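Local coordinates for universal stress protein (PDB 6HCD) that is of unknown function but belongs to the universal stress protein A family, in which some members bind ATP and many take part in responses to stress, at residues 28-33 against 57-62; 48-53 against 88-93; 79-84 against 94-99; 104-109 against 137-142; 115-120 against 147-152. All blocks are in the same frame, centred on the assembly; numbering follows the deposited sequence.

Interaction 1. Residues 28-33 against 57-62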
# COMPACT_ATOMS: atom_id res chain seq x y z
N VAL A 28 -1.54 9.71 6.37
CA VAL A 28 -1.27 9.17 7.71
C VAL A 28 -0.10 8.20 7.59
O VAL A 28 -0.11 7.34 6.72
CB VAL A 28 -2.51 8.46 8.28
CG1 VAL A 28 -2.19 7.63 9.51
CG2 VAL A 28 -3.62 9.46 8.58
N VAL A 29 0.90 8.36 8.46
CA VAL A 29 2.04 7.48 8.46
C VAL A 29 2.16 6.90 9.87
O VAL A 29 2.13 7.62 10.86
CB VAL A 29 3.32 8.19 7.98
CG1 VAL A 29 3.66 9.43 8.79
CG2 VAL A 29 4.48 7.23 7.93
N ALA A 30 2.22 5.56 9.95
CA ALA A 30 2.39 4.84 11.19
C ALA A 30 3.88 4.50 11.36
O ALA A 30 4.47 3.89 10.49
CB ALA A 30 1.54 3.61 11.20
N VAL A 31 4.46 4.89 12.50
CA VAL A 31 5.88 4.62 12.77
C VAL A 31 6.00 3.89 14.11
O VAL A 31 5.34 4.27 15.09
CB VAL A 31 6.72 5.91 12.75
CG1 VAL A 31 6.77 6.52 11.36
CG2 VAL A 31 6.23 6.92 13.76
N ASP A 32 6.84 2.85 14.15
CA ASP A 32 7.05 2.09 15.38
C ASP A 32 8.16 2.77 16.19
O ASP A 32 7.91 3.32 17.25
CB ASP A 32 7.35 0.62 15.07
CG ASP A 32 7.51 -0.26 16.30
OD1 ASP A 32 6.93 0.10 17.36
OD2 ASP A 32 8.24 -1.27 16.21
N LYS A 33 9.38 2.76 15.66
CA LYS A 33 10.58 3.18 16.37
C LYS A 33 11.44 4.00 15.42
O LYS A 33 11.16 4.13 14.24
CB LYS A 33 11.33 1.97 16.93
CG LYS A 33 11.65 0.87 15.92
CD LYS A 33 12.28 -0.37 16.52
CE LYS A 33 13.19 -1.11 15.56
NZ LYS A 33 13.74 -2.34 16.16
N TYR A 57 0.19 13.30 8.93
CA TYR A 57 -0.09 12.99 10.33
C TYR A 57 0.68 11.73 10.70
O TYR A 57 0.40 10.67 10.18
CB TYR A 57 -1.58 12.76 10.57
CG TYR A 57 -2.47 13.97 10.48
CD1 TYR A 57 -2.00 15.22 10.09
CD2 TYR A 57 -3.83 13.85 10.74
CE1 TYR A 57 -2.84 16.32 10.00
CE2 TYR A 57 -4.69 14.93 10.64
CZ TYR A 57 -4.19 16.17 10.27
OH TYR A 57 -5.03 17.23 10.18
N VAL A 58 1.66 11.87 11.61
CA VAL A 58 2.48 10.76 12.03
C VAL A 58 1.86 10.19 13.31
O VAL A 58 1.66 10.93 14.28
CB VAL A 58 3.94 11.19 12.30
CG1 VAL A 58 4.80 9.99 12.59
CG2 VAL A 58 4.54 11.98 11.16
N VAL A 59 1.58 8.88 13.30
CA VAL A 59 0.89 8.26 14.44
C VAL A 59 1.75 7.14 15.02
O VAL A 59 2.50 6.44 14.30
CB VAL A 59 -0.49 7.72 14.06
CG1 VAL A 59 -1.36 8.85 13.54
CG2 VAL A 59 -0.42 6.59 13.04
N HIS A 60 1.62 6.99 16.34
CA HIS A 60 2.09 5.83 17.07
C HIS A 60 1.06 5.50 18.16
O HIS A 60 0.60 6.40 18.83
CB HIS A 60 3.48 6.06 17.69
CG HIS A 60 4.01 4.83 18.34
ND1 HIS A 60 4.77 3.91 17.66
CD2 HIS A 60 3.87 4.36 19.60
CE1 HIS A 60 5.10 2.92 18.47
NE2 HIS A 60 4.56 3.17 19.67
N SER A 61 0.74 4.21 18.31
CA SER A 61 -0.34 3.72 19.15
C SER A 61 0.22 2.94 20.35
O SER A 61 1.06 2.07 20.17
CB SER A 61 -1.26 2.85 18.35
OG SER A 61 -2.20 2.19 19.19
N LEU A 62 -0.27 3.26 21.56
CA LEU A 62 -0.06 2.47 22.79
C LEU A 62 -1.40 2.20 23.46
O LEU A 62 -2.31 3.03 23.37
CB LEU A 62 0.83 3.25 23.76
CG LEU A 62 2.18 3.71 23.22
CD1 LEU A 62 2.76 4.76 24.13
CD2 LEU A 62 3.12 2.52 23.07
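H60 turns the edge of its imidazole toward segment 28-33 because CG stands opposite the backbone N (chi1 -175°), and ND1 then donates to V31 O at 2.7 Å. The bond is close to straight and lies in both the ring plane and the carbonyl plane of V31. CE1 comes 3.5 Å from OD1 of D32, whose carboxylate is nearly coplanar with the imidazole. On the same side of the sheet, V29 takes chi1 57°, which wedges CG1 between its own N and carbonyl carbon and sets it 3.6 Å from CG2 of V58. V31 CG2 reaches V58 CG1 at the same spacing, so V58 has one methyl group against each of these two valines.

Strands 28-30 and 57-62 run parallel, V28 beside Y57, V29 beside V58 and A30 beside V59. V29 N gives to Y57 O (2.9 Å), V59 N to V29 O (2.8 Å) and V31 N to V59 O (3.1 Å). They are the two strands of a beta-alpha-beta unit. Helix 36-52 covers V29 and V31, while helix 105-115 lies over V28, A30 and V59.

The H60 bond takes over just past the end of strand 27-30, while strand 56-62 runs on. The chemistry implies a ring whose ND1 carries the proton and whose rotation that bond fixes; the unidentified ligand bound by S61 N, probably from the crystallisation liquor, is consistent with a pocket here.

Interaction 2. Residues 48-53 against 88-93; sequences EARLRG and RKEGAE
R50 reaches over to the helix-end turn of 88-93 and gives NH1 to E90 O at 2.7 Å. The nitrogen lies in the plane of that carbonyl, but the oxygen sits 23° out of the guanidinium plane. NH1 has a second acceptor, a water 2.8 Å from it that in turn donates a hydrogen bond to E90 OE1; the direct approach of NH1 to OE1 is a long salt bridge at 3.9 Å. R50 CG rests on G91 O (3.6 Å), and A49 CB meets A92 CB at 4.1 Å.

G91, with positive phi, is the C-prime residue of a Schellman motif that ends helix 70-89; G91 N bonds back to R88 O, and the turn aims E90 O at the arginine.

Beyond this shell, K89 NZ takes the anti lone pair of E90 OE2 at 3.0 Å, the glutamate chain being folded over at chi2 (-67°). With an alanine here, the backbone carbonyl would remain, but the bridging water and the K89 ammonium would probably each lose a partner. E90 also leans on R43 and A46 of helix 36-52. In the last turn of that helix, R52 grips E48 OE1 through NE and NH2, and both form salt bridges to the second subunit.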
# COMPACT_ATOMS: atom_id res chain seq x y z
N GLU A 48 4.53 11.84 -1.09
CA GLU A 48 3.09 11.78 -1.36
C GLU A 48 2.42 13.11 -0.97
O GLU A 48 1.61 13.67 -1.70
CB GLU A 48 2.45 10.62 -0.59
CG GLU A 48 2.68 9.27 -1.21
CD GLU A 48 1.75 8.92 -2.35
OE1 GLU A 48 0.78 9.65 -2.56
OE2 GLU A 48 2.02 7.93 -3.05
N ALA A 49 2.79 13.62 0.21
CA ALA A 49 2.20 14.83 0.79
C ALA A 49 2.58 16.06 -0.05
O ALA A 49 1.73 16.91 -0.31
CB ALA A 49 2.66 14.98 2.22
N ARG A 50 3.86 16.16 -0.45
CA ARG A 50 4.37 17.26 -1.29
C ARG A 50 3.62 17.29 -2.63
O ARG A 50 3.26 18.35 -3.10
CB ARG A 50 5.85 17.10 -1.61
CG ARG A 50 6.78 17.53 -0.48
CD ARG A 50 8.23 17.61 -0.94
NE ARG A 50 8.62 16.64 -1.96
CZ ARG A 50 9.33 15.53 -1.73
NH1 ARG A 50 9.74 15.23 -0.51
NH2 ARG A 50 9.66 14.76 -2.76
N LEU A 51 3.45 16.12 -3.25
CA LEU A 51 2.77 16.00 -4.54
C LEU A 51 1.32 16.46 -4.43
O LEU A 51 0.82 17.13 -5.32
CB LEU A 51 2.85 14.56 -5.04
CG LEU A 51 4.22 14.08 -5.50
CD1 LEU A 51 4.20 12.58 -5.73
CD2 LEU A 51 4.66 14.82 -6.75
N ARG A 52 0.65 16.10 -3.32
CA ARG A 52 -0.79 16.30 -3.17
C ARG A 52 -1.09 17.64 -2.49
O ARG A 52 -2.22 18.11 -2.55
CB ARG A 52 -1.40 15.14 -2.38
CG ARG A 52 -1.33 13.80 -3.10
CD ARG A 52 -1.57 12.64 -2.16
NE ARG A 52 -1.37 11.35 -2.78
CZ ARG A 52 -2.28 10.71 -3.50
NH1 ARG A 52 -3.46 11.26 -3.74
NH2 ARG A 52 -2.01 9.50 -3.96
N GLY A 53 -0.09 18.25 -1.84
CA GLY A 53 -0.25 19.50 -1.08
C GLY A 53 -1.10 19.31 0.17
O GLY A 53 -1.97 20.13 0.47
N ARG A 88 9.47 17.41 7.70
CA ARG A 88 9.74 18.83 7.43
C ARG A 88 11.02 18.98 6.61
O ARG A 88 11.06 19.77 5.67
CB ARG A 88 9.82 19.61 8.75
CG ARG A 88 8.48 19.78 9.46
CD ARG A 88 8.70 20.37 10.84
NE ARG A 88 7.50 20.47 11.65
CZ ARG A 88 7.50 20.93 12.89
NH1 ARG A 88 6.43 20.79 13.64
NH2 ARG A 88 8.59 21.51 13.38
N LYS A 89 12.07 18.21 6.94
CA LYS A 89 13.31 18.20 6.18
C LYS A 89 13.04 17.80 4.72
O LYS A 89 13.70 18.29 3.81
CB LYS A 89 14.34 17.28 6.84
CG LYS A 89 15.71 17.24 6.19
CD LYS A 89 15.95 16.01 5.32
CE LYS A 89 16.43 14.81 6.10
NZ LYS A 89 16.06 13.55 5.41
N GLU A 90 12.06 16.92 4.49
CA GLU A 90 11.69 16.48 3.13
C GLU A 90 10.70 17.46 2.46
O GLU A 90 10.15 17.15 1.40
CB GLU A 90 11.10 15.07 3.19
CG GLU A 90 12.13 14.01 3.56
CD GLU A 90 13.21 13.80 2.51
OE1 GLU A 90 12.85 13.71 1.33
OE2 GLU A 90 14.41 13.73 2.89
N GLY A 91 10.44 18.61 3.10
CA GLY A 91 9.70 19.70 2.47
C GLY A 91 8.19 19.56 2.57
O GLY A 91 7.47 20.20 1.81
N ALA A 92 7.70 18.76 3.52
CA ALA A 92 6.25 18.60 3.76
C ALA A 92 5.90 19.11 5.16
O ALA A 92 6.75 19.28 6.02
CB ALA A 92 5.86 17.15 3.58
N GLU A 93 4.61 19.35 5.37
CA GLU A 93 4.06 19.75 6.66
C GLU A 93 3.72 18.47 7.43
O GLU A 93 3.09 17.58 6.87
CB GLU A 93 2.84 20.65 6.43
CG GLU A 93 2.18 21.16 7.70
CD GLU A 93 0.83 21.83 7.46
OE1 GLU A 93 0.02 21.86 8.41
OE2 GLU A 93 0.61 22.35 6.35
O HOH W 1 10.45 12.67 0.23

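Interaction 3. Residues 79-84 against 94-99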
# COMPACT_ATOMS: atom_id res chain seq x y z
N THR A 79 9.96 9.36 19.16
CA THR A 79 9.85 8.82 17.81
C THR A 79 9.02 9.77 16.94
O THR A 79 9.39 10.05 15.81
CB THR A 79 9.26 7.41 17.82
OG1 THR A 79 10.15 6.59 18.56
CG2 THR A 79 9.00 6.85 16.44
N LEU A 80 7.89 10.26 17.46
CA LEU A 80 6.99 11.12 16.68
C LEU A 80 7.64 12.48 16.40
O LEU A 80 7.48 13.04 15.32
CB LEU A 80 5.68 11.32 17.46
CG LEU A 80 4.79 10.08 17.55
CD1 LEU A 80 3.59 10.36 18.40
CD2 LEU A 80 4.38 9.62 16.18
N SER A 81 8.36 13.02 17.39
CA SER A 81 9.06 14.28 17.24
C SER A 81 10.13 14.15 16.15
O SER A 81 10.29 15.01 15.28
CB SER A 81 9.63 14.73 18.57
OG SER A 81 10.43 15.88 18.39
N TRP A 82 10.89 13.07 16.21
CA TRP A 82 11.90 12.74 15.21
C TRP A 82 11.24 12.59 13.83
O TRP A 82 11.71 13.11 12.84
CB TRP A 82 12.63 11.46 15.64
CG TRP A 82 13.46 10.81 14.59
CD1 TRP A 82 14.74 11.11 14.26
CD2 TRP A 82 13.09 9.68 13.78
NE1 TRP A 82 15.19 10.26 13.29
CE2 TRP A 82 14.20 9.38 12.96
CE3 TRP A 82 11.92 8.91 13.65
CZ2 TRP A 82 14.17 8.33 12.03
CZ3 TRP A 82 11.89 7.90 12.71
CH2 TRP A 82 12.99 7.64 11.90
N ALA A 83 10.15 11.84 13.78
CA ALA A 83 9.47 11.57 12.51
C ALA A 83 9.00 12.87 11.85
O ALA A 83 9.16 13.02 10.66
CB ALA A 83 8.32 10.61 12.74
N VAL A 84 8.41 13.78 12.62
CA VAL A 84 7.93 15.07 12.08
C VAL A 84 9.12 15.90 11.56
O VAL A 84 8.99 16.59 10.54
CB VAL A 84 7.09 15.83 13.13
CG1 VAL A 84 6.97 17.32 12.80
CG2 VAL A 84 5.71 15.18 13.31
N GLY A 94 4.14 18.39 8.70
CA GLY A 94 3.90 17.20 9.55
C GLY A 94 3.35 17.56 10.92
O GLY A 94 3.71 18.59 11.48
N GLU A 95 2.48 16.71 11.46
CA GLU A 95 1.92 16.80 12.82
C GLU A 95 2.08 15.46 13.54
O GLU A 95 1.87 14.41 12.94
CB GLU A 95 0.41 17.04 12.81
CG GLU A 95 -0.03 18.30 12.12
CD GLU A 95 -1.54 18.51 12.19
OE1 GLU A 95 -2.24 17.72 12.89
OE2 GLU A 95 -2.02 19.45 11.53
N GLU A 96 2.41 15.51 14.84
CA GLU A 96 2.47 14.33 15.70
C GLU A 96 1.07 14.02 16.25
O GLU A 96 0.39 14.92 16.73
CB GLU A 96 3.31 14.58 16.95
CG GLU A 96 4.68 15.15 16.67
CD GLU A 96 5.45 15.46 17.94
OE1 GLU A 96 5.16 14.85 18.99
OE2 GLU A 96 6.34 16.32 17.86
N HIS A 97 0.72 12.74 16.27
CA HIS A 97 -0.51 12.25 16.87
C HIS A 97 -0.23 10.96 17.65
O HIS A 97 -0.26 9.85 17.09
CB HIS A 97 -1.58 12.05 15.79
CG HIS A 97 -2.05 13.32 15.19
ND1 HIS A 97 -3.14 14.01 15.67
CD2 HIS A 97 -1.55 14.06 14.17
CE1 HIS A 97 -3.32 15.10 14.95
NE2 HIS A 97 -2.34 15.17 14.04
N LEU A 98 0.08 11.11 18.93
CA LEU A 98 0.24 9.95 19.82
C LEU A 98 -1.16 9.45 20.16
O LEU A 98 -2.01 10.25 20.53
CB LEU A 98 0.99 10.38 21.09
CG LEU A 98 1.19 9.28 22.13
CD1 LEU A 98 2.11 8.20 21.60
CD2 LEU A 98 1.73 9.87 23.42
N LEU A 99 -1.38 8.13 20.02
CA LEU A 99 -2.68 7.53 20.30
C LEU A 99 -2.56 6.58 21.49
O LEU A 99 -1.92 5.53 21.41
CB LEU A 99 -3.18 6.79 19.05
CG LEU A 99 -3.25 7.59 17.76
CD1 LEU A 99 -3.64 6.71 16.59
CD2 LEU A 99 -4.20 8.78 17.89
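E96 sends its side chain from strand 94-99 straight at helix 79-84, and its atoms meet L80, S81 and V84. CB faces L80 CB at 4.1 Å. CG, set opposite the carbonyl carbon (chi1 -51°), touches V84 CG2 at 3.5 Å, the two side chains crossing at about a right angle. From there the chain is extended, so CD comes over the backbone of S81, with OE1 beside L80 CB (3.9 Å) and OE2 beside S81 CA (3.5 Å).

Apolar contacts flank the glutamate. L80 CD1 packs on L98 CB at 3.7 Å, and V84 CG1 lies over the carbonyl oxygen of G94, also at 3.7 Å. Helix and strand run nearly antiparallel within a beta-alpha-beta unit; L80 and A83 also cover V58 of the adjoining strand.

With an alanine in its place, V84 CG2 would probably lose its contact with CG and the S81 backbone that of the carboxylate, leaving a gap, and K77 would lose its weak, long ion pair with OE1. On the far side of the strand, H97 NE2 donates to E95 OE1.

The glutamate thus works here chiefly through its carbon stem: the grip is mainly van der Waals, with the weak pair to K77 as its polar addition.

Interaction 4. Residues 104-109 against 137-142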
# COMPACT_ATOMS: atom_id res chain seq x y z
N GLU A 104 -5.69 -1.96 20.28
CA GLU A 104 -4.51 -2.58 19.68
C GLU A 104 -4.03 -1.66 18.56
O GLU A 104 -4.85 -1.03 17.88
CB GLU A 104 -4.84 -3.97 19.15
CG GLU A 104 -5.36 -4.95 20.19
CD GLU A 104 -4.35 -5.40 21.23
OE1 GLU A 104 -3.13 -5.17 21.04
OE2 GLU A 104 -4.79 -6.00 22.24
N PRO A 105 -2.70 -1.57 18.30
CA PRO A 105 -2.18 -0.67 17.27
C PRO A 105 -2.86 -0.70 15.90
O PRO A 105 -3.20 0.35 15.37
CB PRO A 105 -0.70 -1.05 17.19
CG PRO A 105 -0.39 -1.55 18.59
CD PRO A 105 -1.64 -2.29 19.01
N PRO A 106 -3.10 -1.87 15.27
CA PRO A 106 -3.71 -1.90 13.95
C PRO A 106 -5.10 -1.25 13.93
O PRO A 106 -5.40 -0.46 13.05
CB PRO A 106 -3.80 -3.39 13.56
CG PRO A 106 -2.92 -4.11 14.57
CD PRO A 106 -2.85 -3.23 15.79
N ASP A 107 -5.95 -1.61 14.90
CA ASP A 107 -7.31 -1.03 14.98
C ASP A 107 -7.23 0.49 15.21
O ASP A 107 -8.02 1.25 14.66
CB ASP A 107 -8.12 -1.64 16.13
CG ASP A 107 -8.48 -3.09 15.93
OD1 ASP A 107 -9.06 -3.40 14.89
OD2 ASP A 107 -8.18 -3.89 16.83
N ASP A 108 -6.26 0.90 16.03
CA ASP A 108 -6.06 2.28 16.39
C ASP A 108 -5.69 3.09 15.14
O ASP A 108 -6.24 4.17 14.91
CB ASP A 108 -4.97 2.40 17.46
CG ASP A 108 -5.20 3.49 18.48
OD1 ASP A 108 -6.25 4.14 18.41
OD2 ASP A 108 -4.34 3.67 19.34
N ILE A 109 -4.73 2.58 14.36
CA ILE A 109 -4.24 3.25 13.15
C ILE A 109 -5.38 3.34 12.13
O ILE A 109 -5.59 4.38 11.52
CB ILE A 109 -3.00 2.50 12.60
CG1 ILE A 109 -1.79 2.66 13.52
CG2 ILE A 109 -2.68 2.92 11.18
CD1 ILE A 109 -0.74 1.58 13.39
N GLY A 137 5.09 -8.52 9.52
CA GLY A 137 5.04 -7.86 10.84
C GLY A 137 3.60 -7.72 11.30
O GLY A 137 2.74 -7.44 10.47
N SER A 138 3.33 -8.02 12.58
CA SER A 138 1.95 -8.33 13.00
C SER A 138 1.06 -7.09 12.84
O SER A 138 -0.10 -7.21 12.42
CB SER A 138 1.89 -8.88 14.41
OG SER A 138 2.40 -7.93 15.33
N VAL A 139 1.62 -5.90 13.11
CA VAL A 139 0.85 -4.65 13.05
C VAL A 139 0.49 -4.33 11.59
O VAL A 139 -0.67 -4.13 11.27
CB VAL A 139 1.59 -3.49 13.74
CG1 VAL A 139 0.86 -2.16 13.57
CG2 VAL A 139 1.83 -3.78 15.21
N ALA A 140 1.50 -4.34 10.71
CA ALA A 140 1.32 -4.02 9.29
C ALA A 140 0.31 -4.98 8.65
O ALA A 140 -0.54 -4.57 7.89
CB ALA A 140 2.64 -4.08 8.57
N ARG A 141 0.43 -6.27 8.96
CA ARG A 141 -0.45 -7.30 8.42
C ARG A 141 -1.92 -6.92 8.65
O ARG A 141 -2.73 -6.92 7.75
CB ARG A 141 -0.12 -8.65 9.06
CG ARG A 141 -1.04 -9.78 8.65
CD ARG A 141 -0.99 -10.94 9.64
NE ARG A 141 -1.56 -12.14 9.04
CZ ARG A 141 -2.86 -12.33 8.85
NH1 ARG A 141 -3.74 -11.50 9.39
NH2 ARG A 141 -3.26 -13.34 8.10
N ASP A 142 -2.25 -6.60 9.90
CA ASP A 142 -3.63 -6.36 10.29
C ASP A 142 -4.10 -4.98 9.79
O ASP A 142 -5.26 -4.80 9.48
CB ASP A 142 -3.82 -6.54 11.79
CG ASP A 142 -3.93 -8.00 12.22
OD1 ASP A 142 -3.82 -8.92 11.35
OD2 ASP A 142 -4.09 -8.22 13.43
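The D142 carboxylate meets the guanidinium of R141 at its edge, while P106 lays the CB and CG atoms of its ring alongside D142 CB, at 3.6 Å and 3.8 Å, the proline and aspartate side chains pointing the same way. R141 NH1 donates to D142 OD1 at 3.2 Å with the oxygen in the guanidinium plane. The acid's polar end is thus engaged on its own helix, while its CB packs on the proline. R141 NH2 goes on to L134 O of the second subunit, so the same guanidinium also ties into the dimer.

V139 fills the other half of the contact. Its CG1, held opposite the backbone N (chi1 175°), is 4.1 Å from P105 CB and 4.1 Å from I109 CD1; the valine and isoleucine cross at about a right angle. V139 O lies 3.9 Å from P106 CB. This is a van der Waals meeting of the N-terminal parts of two helices.

The axes of helices 105-109 and 138-142 pass 8.7 Å apart and cross at -44°, with E104 and G137 at their N-cap positions. P105 and P106 stand in the first turn, where no N-H is needed for the helix, while E104 O receives D108 N at 3.0 Å. D108 is held outside by R101 and S61, D107 by K146.

V139 lies near an unidentified ligand, and G137 with S138 matches the close of the G-2X-G-9X-G-S/T motif of ATP-binding universal stress proteins; a lysine replaces its middle glycine, so ATP binding remains open, though the start of helix 138-146 may border the family's nucleotide pocket.

Interaction 5. Residues 115-120 against 147-152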
# COMPACT_ATOMS: atom_id res chain seq x y z
N GLU A 115 -11.08 8.51 10.93
CA GLU A 115 -11.50 9.69 11.70
C GLU A 115 -11.02 10.97 11.01
O GLU A 115 -11.72 11.97 11.05
CB GLU A 115 -10.99 9.61 13.14
CG GLU A 115 -11.73 8.58 13.98
CD GLU A 115 -10.95 7.97 15.13
OE1 GLU A 115 -9.89 8.50 15.48
OE2 GLU A 115 -11.40 6.95 15.67
N VAL A 116 -9.83 10.95 10.40
CA VAL A 116 -9.25 12.15 9.78
C VAL A 116 -9.47 12.14 8.26
O VAL A 116 -8.96 13.03 7.57
CB VAL A 116 -7.77 12.35 10.14
CG1 VAL A 116 -7.57 12.40 11.64
CG2 VAL A 116 -6.88 11.29 9.49
N ASP A 117 -10.21 11.15 7.75
CA ASP A 117 -10.50 11.02 6.32
C ASP A 117 -9.20 11.03 5.50
O ASP A 117 -9.08 11.79 4.53
CB ASP A 117 -11.48 12.10 5.85
CG ASP A 117 -12.11 11.83 4.49
OD1 ASP A 117 -12.19 10.66 4.09
OD2 ASP A 117 -12.51 12.80 3.83
N ALA A 118 -8.25 10.17 5.89
CA ALA A 118 -6.91 10.13 5.29
C ALA A 118 -7.01 9.74 3.81
O ALA A 118 -7.88 8.93 3.42
CB ALA A 118 -6.04 9.14 6.04
N ILE A 119 -6.10 10.29 3.00
CA ILE A 119 -5.98 9.90 1.58
C ILE A 119 -5.42 8.47 1.53
O ILE A 119 -5.83 7.65 0.69
CB ILE A 119 -5.08 10.88 0.81
CG1 ILE A 119 -5.69 12.28 0.73
CG2 ILE A 119 -4.76 10.33 -0.57
CD1 ILE A 119 -4.80 13.33 0.09
N ALA A 120 -4.45 8.20 2.41
CA ALA A 120 -3.82 6.89 2.48
C ALA A 120 -3.11 6.75 3.83
O ALA A 120 -2.84 7.76 4.52
CB ALA A 120 -2.85 6.70 1.34
N ALA A 147 -7.90 -1.96 7.10
CA ALA A 147 -8.06 -0.55 6.74
C ALA A 147 -9.22 -0.36 5.77
O ALA A 147 -9.43 -1.19 4.91
CB ALA A 147 -6.78 -0.00 6.17
N ASN A 148 -9.91 0.77 5.89
CA ASN A 148 -10.86 1.23 4.85
C ASN A 148 -10.13 2.10 3.82
O ASN A 148 -10.50 2.08 2.65
CB ASN A 148 -12.09 1.85 5.50
CG ASN A 148 -12.80 0.83 6.35
OD1 ASN A 148 -13.16 -0.24 5.87
ND2 ASN A 148 -12.98 1.15 7.62
N LYS A 149 -9.01 2.69 4.23
CA LYS A 149 -8.28 3.61 3.38
C LYS A 149 -7.24 2.84 2.58
O LYS A 149 -6.87 1.73 2.96
CB LYS A 149 -7.66 4.70 4.23
CG LYS A 149 -8.66 5.62 4.92
CD LYS A 149 -9.61 6.33 3.97
CE LYS A 149 -10.56 7.26 4.68
NZ LYS A 149 -11.77 6.56 5.19
N PRO A 150 -6.74 3.39 1.45
CA PRO A 150 -5.58 2.80 0.78
C PRO A 150 -4.40 2.64 1.75
O PRO A 150 -4.20 3.53 2.59
CB PRO A 150 -5.26 3.84 -0.30
CG PRO A 150 -6.60 4.48 -0.59
CD PRO A 150 -7.26 4.60 0.77
N VAL A 151 -3.66 1.53 1.65
CA VAL A 151 -2.45 1.33 2.48
C VAL A 151 -1.24 1.17 1.56
O VAL A 151 -1.22 0.30 0.69
CB VAL A 151 -2.59 0.12 3.43
CG1 VAL A 151 -1.33 -0.08 4.28
CG2 VAL A 151 -3.83 0.23 4.30
N ILE A 152 -0.26 2.04 1.77
CA ILE A 152 0.98 2.04 1.03
C ILE A 152 2.03 1.35 1.91
O ILE A 152 2.35 1.81 3.02
CB ILE A 152 1.37 3.48 0.65
CG1 ILE A 152 0.26 4.18 -0.15
CG2 ILE A 152 2.71 3.50 -0.07
CD1 ILE A 152 0.51 5.64 -0.42
O HOH W 2 -13.13 8.59 6.69
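The backbones of A120 and P150 draw to 4.8 Å between their CA atoms, where the two segments travel in roughly the same direction, 24° apart. A120 CA makes a bent C-H...O contact to P150 O at 3.4 Å. Earlier, D117 has a positive phi (54°) that closes helix 105-115 in a Schellman motif and turns the chain toward the sheet.

K149 is the side chain that spans the gap. Bent at chi2 (-58°) and again at chi4, it drapes CD over A118 O at 3.2 Å and crosses D117 at about a right angle, CE 3.8 Å from OD1. Its ammonium bonds to D114; D117 OD1, 4.3 Å from NZ, is too far for a salt bridge and is linked to it through a water, weakly on the D117 side. The P150 ring sits on I119 O, with CD 3.4 Å away, and A120 CB meets I152 CD1 at 3.9 Å.

Here the loop leading into strand 120-128 meets the one leading into strand 151-154, its parallel neighbour. A118 leans on V28 of strand 27-30, I152 on F44 and E48 of helix 36-52, and V151 and I152 pair antiparallel with the second subunit, carrying the sheet across the dimer.

Overall arrangement
From the N terminus, strand 27-30 leads through helix 36-52 to strand 56-62, and interaction 1 closes that first loop. Interaction 2 crosses both interaction 1 and interaction 3 along the chain, tying the end of helix 36-52 to the end of helix 70-89, its centre about 17 Å from that of interaction 1. Interaction 3 follows interaction 1 in series and closes the next unit on the same sheet; V58 O and H97 N join the two. The remaining contacts, 4 and 5, cross each other: 104-109 with 137-142 joins two helix starts, 115-120 with 147-152 the approaches to two strands. S61 OG and D108 OD2 link interactions 1 and 4, V28 N and A120 O interactions 1 and 5.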